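Superoxide dismutase (Chaetomium thermophilum, PDB 4BR6) probably protects cells from oxygen radicals by using a manganese ion to convert superoxide into hydrogen peroxide and molecular oxygen. Local coordinates at residues B[114-128]-B[137-149]. Residues are numbered along the deposited sequence; the frame is centred on the assembly and turned at random.
Sequences MNAALTGIQGSGWAW and NLAIVTRANQDPV
W126 and W128 pair with R143 and V141 as the hydrogen-bonded positions of an antiparallel beta hairpin, strands 125-128 and 138-144, whose axes come within 4.7 Å, their directions 161° apart. Each position carries two backbone bonds, such as W126 N to R143 O at 2.9 Å; beyond the last bridge, N145 N, in the type II' turn 144-147, donates to S124 O from above the carbonyl plane. Both indoles share one sheet face. W126 NE1 donates to Q146 OE1 at 2.8 Å, but the bond is bent (139° at the hydrogen), the oxygen tilted out of the ring plane. Ring and amide planes stand 62° apart. Bent at its second torsion, Q146 also bonds N73 and Y34 through its amide. V149 CG2 lies over a face of W128, 3.5 Å from the five-membered ring centroid, a CH-pi contact, while a water bridges W128 NE1 to D147 O. The R143 guanidinium turns back to the turn's exit, NE donating to P148 O at 3.1 Å. On the hairpin's other side, A117 CB meets I140 CG2 at 3.7 Å, seating helix 107-119 against the edge strand. This hairpin of the iron/manganese superoxide dismutase C-terminal domain sets Q146 and W126, the latter about 4 Å from the manganese at nearest atoms, beside ligands H74 and D160, consistent with a second shell. Strand 153-160 flanks 125-132, and helix 61-79 brings H74 edge-to-face with W126.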
loop_
_atom_site.group_PDB
_atom_site.type_symbol
_atom_site.label_atom_id
_atom_site.label_comp_id
_atom_site.label_asym_id
_atom_site.label_seq_id
_atom_site.Cartn_x
_atom_site.Cartn_y
_atom_site.Cartn_z
ATOM N N MET B 114 -0.939 -10.841 -20.602
ATOM C CA MET B 114 0.090 -10.907 -19.571
ATOM C C MET B 114 1.146 -9.847 -19.831
ATOM O O MET B 114 1.603 -9.175 -18.910
ATOM C CB MET B 114 0.768 -12.270 -19.494
ATOM C CG MET B 114 1.734 -12.352 -18.310
ATOM S SD MET B 114 1.562 -13.894 -17.408
ATOM C CE MET B 114 2.776 -13.766 -16.097
ATOM N N ASN B 115 1.534 -9.707 -21.092
ATOM C CA ASN B 115 2.452 -8.650 -21.489
ATOM C C ASN B 115 1.942 -7.262 -21.107
ATOM O O ASN B 115 2.707 -6.420 -20.665
ATOM C CB ASN B 115 2.723 -8.714 -22.994
ATOM C CG ASN B 115 3.685 -9.836 -23.366
ATOM O OD1 ASN B 115 4.375 -10.386 -22.511
ATOM N ND2 ASN B 115 3.746 -10.163 -24.646
ATOM N N ALA B 116 0.647 -7.029 -21.271
ATOM C CA ALA B 116 0.048 -5.770 -20.848
ATOM C C ALA B 116 0.127 -5.603 -19.332
ATOM O O ALA B 116 0.471 -4.532 -18.834
ATOM C CB ALA B 116 -1.395 -5.692 -21.309
ATOM N N ALA B 117 -0.203 -6.661 -18.598
ATOM C CA ALA B 117 -0.172 -6.627 -17.142
ATOM C C ALA B 117 1.219 -6.291 -16.640
ATOM O O ALA B 117 1.365 -5.558 -15.675
ATOM C CB ALA B 117 -0.603 -7.955 -16.579
ATOM N N LEU B 118 2.237 -6.834 -17.296
ATOM C CA LEU B 118 3.615 -6.564 -16.914
ATOM C C LEU B 118 3.923 -5.099 -17.177
ATOM O O LEU B 118 4.555 -4.427 -16.351
ATOM C CB LEU B 118 4.562 -7.455 -17.707
ATOM C CG LEU B 118 4.559 -8.943 -17.345
ATOM C CD1 LEU B 118 5.035 -9.760 -18.546
ATOM C CD2 LEU B 118 5.434 -9.232 -16.094
ATOM N N THR B 119 3.461 -4.616 -18.331
ATOM C CA THR B 119 3.683 -3.236 -18.776
ATOM C C THR B 119 3.003 -2.216 -17.870
ATOM O O THR B 119 3.456 -1.085 -17.766
ATOM C CB THR B 119 3.179 -3.030 -20.241
ATOM O OG1 THR B 119 4.134 -3.574 -21.160
ATOM C CG2 THR B 119 2.979 -1.556 -20.571
ATOM N N GLY B 120 1.907 -2.618 -17.232
ATOM C CA GLY B 120 1.130 -1.726 -16.393
ATOM C C GLY B 120 1.569 -1.716 -14.937
ATOM O O GLY B 120 1.008 -0.983 -14.124
ATOM N N ILE B 121 2.570 -2.520 -14.594
ATOM C CA ILE B 121 3.088 -2.526 -13.228
ATOM C C ILE B 121 3.830 -1.214 -13.011
ATOM O O ILE B 121 4.687 -0.841 -13.811
ATOM C CB ILE B 121 4.028 -3.736 -12.940
ATOM C CG1 ILE B 121 3.235 -5.052 -13.015
ATOM C CG2 ILE B 121 4.705 -3.602 -11.571
ATOM C CD1 ILE B 121 4.090 -6.291 -13.015
ATOM N N GLN B 122 3.455 -0.506 -11.947
ATOM C CA GLN B 122 4.066 0.765 -11.578
ATOM C C GLN B 122 5.044 0.511 -10.432
ATOM O O GLN B 122 4.645 0.041 -9.378
ATOM C CB GLN B 122 2.972 1.748 -11.154
ATOM C CG GLN B 122 2.054 2.127 -12.310
ATOM C CD GLN B 122 0.830 2.934 -11.910
ATOM O OE1 GLN B 122 0.610 3.248 -10.743
ATOM N NE2 GLN B 122 0.033 3.287 -12.896
ATOM N N GLY B 123 6.325 0.787 -10.638
ATOM C CA GLY B 123 7.330 0.418 -9.649
ATOM C C GLY B 123 7.738 -1.037 -9.858
ATOM O O GLY B 123 7.675 -1.542 -10.974
ATOM N N SER B 124 8.129 -1.722 -8.788
ATOM C CA SER B 124 8.682 -3.065 -8.897
ATOM C C SER B 124 7.588 -4.088 -8.690
ATOM O O SER B 124 6.739 -3.907 -7.840
ATOM C CB SER B 124 9.735 -3.299 -7.828
ATOM O OG SER B 124 10.763 -2.329 -7.901
ATOM N N GLY B 125 7.612 -5.190 -9.423
ATOM C CA GLY B 125 6.576 -6.177 -9.233
ATOM C C GLY B 125 6.720 -7.388 -10.126
ATOM O O GLY B 125 7.702 -7.528 -10.848
ATOM N N TRP B 126 5.719 -8.259 -10.062
ATOM C CA TRP B 126 5.739 -9.532 -10.735
ATOM C C TRP B 126 4.384 -9.717 -11.370
ATOM O O TRP B 126 3.382 -9.298 -10.798
ATOM C CB TRP B 126 5.896 -10.657 -9.715
ATOM C CG TRP B 126 7.259 -10.823 -9.139
ATOM C CD1 TRP B 126 7.806 -10.122 -8.112
ATOM C CD2 TRP B 126 8.247 -11.774 -9.546
ATOM N NE1 TRP B 126 9.081 -10.567 -7.858
ATOM C CE2 TRP B 126 9.375 -11.579 -8.727
ATOM C CE3 TRP B 126 8.288 -12.768 -10.519
ATOM C CZ2 TRP B 126 10.521 -12.342 -8.853
ATOM C CZ3 TRP B 126 9.431 -13.520 -10.642
ATOM C CH2 TRP B 126 10.529 -13.306 -9.814
ATOM N N ALA B 127 4.342 -10.378 -12.521
ATOM C CA ALA B 127 3.074 -10.900 -13.043
ATOM C C ALA B 127 3.124 -12.427 -13.034
ATOM O O ALA B 127 4.180 -13.030 -13.271
ATOM C CB ALA B 127 2.771 -10.372 -14.449
ATOM N N TRP B 128 1.970 -13.032 -12.753
ATOM C CA TRP B 128 1.836 -14.473 -12.637
ATOM C C TRP B 128 0.622 -14.952 -13.393
ATOM O O TRP B 128 -0.408 -14.287 -13.394
ATOM C CB TRP B 128 1.646 -14.876 -11.183
ATOM C CG TRP B 128 2.804 -14.520 -10.300
ATOM C CD1 TRP B 128 3.034 -13.335 -9.680
ATOM C CD2 TRP B 128 3.898 -15.375 -9.954
ATOM N NE1 TRP B 128 4.204 -13.395 -8.960
ATOM C CE2 TRP B 128 4.753 -14.636 -9.116
ATOM C CE3 TRP B 128 4.236 -16.691 -10.274
ATOM C CZ2 TRP B 128 5.920 -15.168 -8.597
ATOM C CZ3 TRP B 128 5.396 -17.220 -9.754
ATOM C CH2 TRP B 128 6.223 -16.461 -8.926
ATOM N N ASN B 137 -9.951 -22.312 -12.327
ATOM C CA ASN B 137 -9.913 -21.238 -13.303
ATOM C C ASN B 137 -8.574 -20.497 -13.253
ATOM O O ASN B 137 -8.022 -20.290 -12.182
ATOM C CB ASN B 137 -11.058 -20.258 -13.072
ATOM C CG ASN B 137 -12.417 -20.873 -13.317
ATOM O OD1 ASN B 137 -12.540 -21.923 -13.940
ATOM N ND2 ASN B 137 -13.457 -20.205 -12.829
ATOM N N LEU B 138 -8.049 -20.131 -14.420
ATOM C CA LEU B 138 -6.776 -19.416 -14.531
ATOM C C LEU B 138 -6.960 -17.899 -14.638
ATOM O O LEU B 138 -7.945 -17.426 -15.191
ATOM C CB LEU B 138 -6.013 -19.892 -15.774
ATOM C CG LEU B 138 -5.665 -21.373 -15.867
ATOM C CD1 LEU B 138 -4.883 -21.600 -17.134
ATOM C CD2 LEU B 138 -4.890 -21.829 -14.629
ATOM N N ALA B 139 -5.993 -17.139 -14.131
ATOM C CA ALA B 139 -6.022 -15.689 -14.252
ATOM C C ALA B 139 -4.614 -15.117 -14.268
ATOM O O ALA B 139 -3.645 -15.799 -13.926
ATOM C CB ALA B 139 -6.839 -15.064 -13.118
ATOM N N ILE B 140 -4.510 -13.860 -14.683
ATOM C CA ILE B 140 -3.263 -13.117 -14.591
ATOM C C ILE B 140 -3.391 -12.141 -13.414
ATOM O O ILE B 140 -4.324 -11.346 -13.365
ATOM C CB ILE B 140 -2.982 -12.357 -15.917
ATOM C CG1 ILE B 140 -2.775 -13.354 -17.056
ATOM C CG2 ILE B 140 -1.764 -11.427 -15.788
ATOM C CD1 ILE B 140 -3.068 -12.781 -18.432
ATOM N N VAL B 141 -2.478 -12.229 -12.452
ATOM C CA VAL B 141 -2.462 -11.283 -11.350
ATOM C C VAL B 141 -1.131 -10.575 -11.363
ATOM O O VAL B 141 -0.175 -11.061 -11.963
ATOM C CB VAL B 141 -2.668 -11.965 -9.985
ATOM C CG1 VAL B 141 -4.032 -12.677 -9.954
ATOM C CG2 VAL B 141 -1.514 -12.937 -9.673
ATOM N N THR B 142 -1.082 -9.429 -10.687
ATOM C CA THR B 142 0.156 -8.710 -10.473
ATOM C C THR B 142 0.416 -8.626 -8.964
ATOM O O THR B 142 -0.517 -8.633 -8.159
ATOM C CB THR B 142 0.084 -7.310 -11.084
ATOM O OG1 THR B 142 -1.062 -6.627 -10.569
ATOM C CG2 THR B 142 -0.017 -7.411 -12.595
ATOM N N ARG B 143 1.685 -8.577 -8.584
ATOM C CA ARG B 143 2.060 -8.395 -7.188
ATOM C C ARG B 143 3.106 -7.297 -7.110
ATOM O O ARG B 143 3.982 -7.217 -7.966
ATOM C CB ARG B 143 2.597 -9.709 -6.612
ATOM C CG ARG B 143 1.549 -10.802 -6.537
ATOM C CD ARG B 143 0.659 -10.621 -5.314
ATOM N NE ARG B 143 -0.377 -11.645 -5.196
ATOM C CZ ARG B 143 -1.561 -11.604 -5.811
ATOM N NH1 ARG B 143 -1.879 -10.605 -6.619
ATOM N NH2 ARG B 143 -2.437 -12.579 -5.620
ATOM N N ALA B 144 3.011 -6.443 -6.092
ATOM C CA ALA B 144 3.984 -5.370 -5.906
ATOM C C ALA B 144 5.219 -5.929 -5.208
ATOM O O ALA B 144 5.115 -6.776 -4.325
ATOM C CB ALA B 144 3.390 -4.234 -5.082
ATOM N N ASN B 145 6.384 -5.449 -5.617
ATOM C CA ASN B 145 7.630 -5.769 -4.941
ATOM C C ASN B 145 7.854 -7.283 -4.896
ATOM O O ASN B 145 7.994 -7.890 -5.950
ATOM C CB ASN B 145 7.656 -5.090 -3.575
ATOM C CG ASN B 145 7.494 -3.584 -3.682
ATOM O OD1 ASN B 145 7.895 -2.977 -4.670
ATOM N ND2 ASN B 145 6.899 -2.983 -2.674
ATOM N N GLN B 146 7.883 -7.890 -3.713
ATOM C CA GLN B 146 8.056 -9.345 -3.611
ATOM C C GLN B 146 6.876 -10.041 -2.958
ATOM O O GLN B 146 6.994 -11.193 -2.551
ATOM C CB GLN B 146 9.331 -9.722 -2.844
ATOM C CG GLN B 146 10.629 -9.199 -3.439
ATOM C CD GLN B 146 10.925 -9.718 -4.838
ATOM O OE1 GLN B 146 10.266 -10.629 -5.349
ATOM N NE2 GLN B 146 11.933 -9.145 -5.461
ATOM N N ASP B 147 5.738 -9.360 -2.867
ATOM C CA ASP B 147 4.549 -9.970 -2.295
ATOM C C ASP B 147 4.224 -11.261 -3.056
ATOM O O ASP B 147 4.273 -11.276 -4.275
ATOM C CB ASP B 147 3.361 -9.015 -2.365
ATOM C CG ASP B 147 3.572 -7.749 -1.550
ATOM O OD1 ASP B 147 4.501 -7.711 -0.715
ATOM O OD2 ASP B 147 2.802 -6.786 -1.746
ATOM N N PRO B 148 3.919 -12.354 -2.337
ATOM C CA PRO B 148 3.674 -13.633 -3.019
ATOM C C PRO B 148 2.245 -13.866 -3.530
ATOM O O PRO B 148 1.314 -13.173 -3.155
ATOM C CB PRO B 148 3.991 -14.659 -1.935
ATOM C CG PRO B 148 3.743 -13.942 -0.653
ATOM C CD PRO B 148 4.096 -12.530 -0.883
ATOM N N VAL B 149 2.094 -14.862 -4.397
ATOM C CA VAL B 149 0.777 -15.368 -4.783
ATOM C C VAL B 149 0.392 -16.494 -3.825
ATOM O O VAL B 149 0.950 -17.588 -3.908
ATOM C CB VAL B 149 0.815 -15.935 -6.204
ATOM C CG1 VAL B 149 -0.522 -16.541 -6.596
ATOM C CG2 VAL B 149 1.234 -14.843 -7.179
HETATM O O HOH W 1 7.984 -0.713 -6.250
HETATM O O HOH W 2 5.150 -11.924 -6.711
#